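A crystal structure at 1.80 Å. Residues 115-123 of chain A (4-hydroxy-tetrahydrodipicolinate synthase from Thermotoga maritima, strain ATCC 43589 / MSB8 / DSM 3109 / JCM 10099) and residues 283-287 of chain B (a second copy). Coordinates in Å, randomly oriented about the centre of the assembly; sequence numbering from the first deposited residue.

Chain A 115-123: TPYYNKPTQ
Chain B (283-287) LPLVP

How do the two backbones lie against each other? Neither forms a strand across the contact; both are irregular, and no direct hydrogen bond links them. End to end, the two stretches run roughly the same way. The closest CA pair is Pro121(A) and Leu285(B), CA to CA 5.4 Å. In chain A, Pro116(A) (phi/psi -44/125) and Tyr117(A) (-93/152) are extended, then Tyr118(A) takes positive phi (80/-39), Asn119(A) sits at -95/1 and Lys120(A) at 47/59. A weak hydrogen bond from Asn119(A) N to Tyr117(A) O, 2.9 Å, lies within this turn. Pro121(A) (-62/154) and Thr122(A) (-68/167) extend again before a helix begins at Gln123(A). In chain B, a cis peptide precedes Pro284(B) (-84/6), after which Leu285(B) (-81/153) and Val286(B) (-141/158) run extended.

Which bump fills which hollow? Pro284(B) is the main bump, with 78 Å² covered, the largest share of any residue in a contact that buries 289 Å² over both sides. Its ring, C-gamma endo, fits a hollow lined by Pro116(A), Asn119(A) and Pro121(A), all of which point their CA-to-CB bonds toward chain B. Pro284(B) CG lies 3.7 Å from Pro116(A) CB and also 3.7 Å from Asn119(A) ND2, while Pro284(B) CB meets Pro121(A) CB at 3.8 Å. Compact, rigid rings suit this place, since they pack closely with little side-chain freedom to lose; Pro116(A) is C-gamma exo and Pro121(A) C-gamma endo. Asn119(A), chi1 54° (p) and chi2 6°, lays its amide beside the ring, and its ND2 is satisfied by a hydrogen bond elsewhere in the structure.

How does Leu285(B) reach across when its CA-to-CB bond points sideways? Its m,t rotamer (chi1 -57°, chi2 -174°) brings the end of the side chain nearer. Leu285(B) CD2 comes to 3.7 Å from Asn119(A) O and 4.0 Å from Pro121(A) CA, with Pro121(A) CB farther off at 4.5 Å. The methyl thus packs largely on the backbone of the turn, a surface that a branched, flexible leucine can follow. Lys120(A), between these two residues, directs its CA-to-CB bond away and leaves the approach clear. Leu283(B) likewise points away from chain A.

What joins the polar groups at the Thr122(A) end? Water 1 bridges the two main chains: it accepts from Thr122(A) N at 2.9 Å and donates to Pro284(B) O at 2.8 Å. Pro284(B) O also rests 3.6 Å from Pro121(A) CB, so the oxygen serves both packing and the water bridge. Thr122(A), chi1 65° (p), points its CA-to-CB bond toward chain B; its OG1 lies 3.8 Å from Val286(B) CG2 and also caps a helix backbone N just past the stretch. Threonine suits this N-cap position because its short hydroxyl can reach such an N. Val286(B), chi1 -55° (m), points its CA-to-CB bond sideways, and its CG2 methyl rests near the threonine hydroxyl oxygen.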

# COMPACT_ATOMS: atom_id res chain seq x y z
N THR A 115 -18.99 0.41 10.72
CA THR A 115 -18.87 -0.95 10.16
C THR A 115 -18.16 -1.82 11.19
O THR A 115 -17.17 -1.41 11.81
CB THR A 115 -18.00 -0.98 8.89
OG1 THR A 115 -16.70 -0.49 9.21
CG2 THR A 115 -18.54 -0.07 7.78
N PRO A 116 -18.67 -3.03 11.41
CA PRO A 116 -17.98 -3.99 12.26
C PRO A 116 -16.49 -4.04 11.99
O PRO A 116 -16.04 -4.21 10.84
CB PRO A 116 -18.64 -5.30 11.91
CG PRO A 116 -20.10 -4.85 11.64
CD PRO A 116 -19.96 -3.56 10.90
N TYR A 117 -15.73 -3.84 13.06
CA TYR A 117 -14.25 -3.83 13.06
C TYR A 117 -13.75 -5.24 13.41
O TYR A 117 -14.48 -6.01 14.01
CB TYR A 117 -13.68 -2.80 14.09
CG TYR A 117 -14.47 -2.78 15.38
CD1 TYR A 117 -14.27 -3.75 16.37
CD2 TYR A 117 -15.50 -1.86 15.57
CE1 TYR A 117 -15.01 -3.76 17.53
CE2 TYR A 117 -16.26 -1.89 16.72
CZ TYR A 117 -15.99 -2.84 17.70
OH TYR A 117 -16.77 -2.85 18.82
N TYR A 118 -12.56 -5.59 12.93
CA TYR A 118 -11.82 -6.79 13.29
C TYR A 118 -12.27 -8.09 12.61
O TYR A 118 -11.41 -8.89 12.22
CB TYR A 118 -11.82 -6.99 14.81
CG TYR A 118 -10.89 -8.07 15.35
CD1 TYR A 118 -9.54 -8.09 15.05
CD2 TYR A 118 -11.37 -9.06 16.19
CE1 TYR A 118 -8.71 -9.09 15.53
CE2 TYR A 118 -10.55 -10.05 16.67
CZ TYR A 118 -9.22 -10.07 16.33
OH TYR A 118 -8.39 -11.04 16.82
N ASN A 119 -13.57 -8.30 12.44
CA ASN A 119 -14.05 -9.53 11.81
C ASN A 119 -14.31 -9.40 10.32
O ASN A 119 -14.68 -10.40 9.71
CB ASN A 119 -15.23 -10.12 12.55
CG ASN A 119 -16.39 -9.16 12.75
OD1 ASN A 119 -16.40 -8.04 12.25
ND2 ASN A 119 -17.45 -9.68 13.43
N LYS A 120 -14.07 -8.21 9.71
CA LYS A 120 -13.99 -8.06 8.24
C LYS A 120 -15.15 -8.72 7.46
O LYS A 120 -14.99 -9.58 6.59
CB LYS A 120 -12.62 -8.50 7.67
CG LYS A 120 -11.41 -7.82 8.28
CD LYS A 120 -10.08 -8.12 7.49
CE LYS A 120 -9.91 -9.58 7.14
NZ LYS A 120 -8.64 -9.89 6.36
N PRO A 121 -16.36 -8.30 7.76
CA PRO A 121 -17.53 -8.85 7.07
C PRO A 121 -17.47 -8.57 5.55
O PRO A 121 -16.85 -7.58 5.09
CB PRO A 121 -18.69 -8.13 7.70
CG PRO A 121 -18.13 -6.95 8.37
CD PRO A 121 -16.68 -7.19 8.69
N THR A 122 -18.11 -9.42 4.81
CA THR A 122 -18.28 -9.23 3.39
C THR A 122 -19.21 -8.02 3.16
O THR A 122 -19.89 -7.55 4.08
CB THR A 122 -18.84 -10.46 2.77
OG1 THR A 122 -20.16 -10.72 3.25
CG2 THR A 122 -17.95 -11.73 3.10
N GLN A 123 -19.25 -7.54 1.91
CA GLN A 123 -20.13 -6.43 1.56
C GLN A 123 -21.60 -6.81 1.85
O GLN A 123 -22.35 -6.03 2.41
CB GLN A 123 -19.94 -6.00 0.11
CG GLN A 123 -18.53 -5.47 -0.14
CD GLN A 123 -18.22 -4.24 0.64
OE1 GLN A 123 -18.89 -3.23 0.46
NE2 GLN A 123 -17.21 -4.30 1.51
N LEU B 283 -24.22 -13.01 12.10
CA LEU B 283 -24.10 -11.67 11.54
C LEU B 283 -23.11 -10.85 12.40
O LEU B 283 -23.22 -10.84 13.65
CB LEU B 283 -25.49 -10.99 11.49
CG LEU B 283 -26.43 -11.35 10.33
CD1 LEU B 283 -27.76 -10.61 10.41
CD2 LEU B 283 -25.71 -11.09 9.00
N PRO B 284 -22.20 -10.07 11.78
CA PRO B 284 -22.20 -9.72 10.36
C PRO B 284 -21.57 -10.70 9.37
O PRO B 284 -21.51 -10.39 8.18
CB PRO B 284 -21.43 -8.39 10.36
CG PRO B 284 -20.40 -8.56 11.49
CD PRO B 284 -21.15 -9.35 12.53
N LEU B 285 -21.16 -11.89 9.82
CA LEU B 285 -20.67 -12.89 8.87
C LEU B 285 -21.88 -13.60 8.26
O LEU B 285 -22.92 -13.67 8.91
CB LEU B 285 -19.73 -13.87 9.56
CG LEU B 285 -18.52 -13.17 10.22
CD1 LEU B 285 -17.57 -14.22 10.74
CD2 LEU B 285 -17.82 -12.22 9.26
N VAL B 286 -21.72 -14.12 7.04
CA VAL B 286 -22.79 -14.81 6.28
C VAL B 286 -22.10 -15.98 5.57
O VAL B 286 -20.87 -15.96 5.42
CB VAL B 286 -23.48 -13.90 5.23
CG1 VAL B 286 -24.03 -12.64 5.87
CG2 VAL B 286 -22.54 -13.49 4.14
N PRO B 287 -22.86 -17.01 5.18
CA PRO B 287 -22.28 -18.15 4.51
C PRO B 287 -21.52 -17.81 3.22
O PRO B 287 -21.82 -16.81 2.54
CB PRO B 287 -23.49 -19.07 4.19
CG PRO B 287 -24.55 -18.67 5.11
CD PRO B 287 -24.30 -17.20 5.47
O HOH W 1 -19.93 -11.32 6.05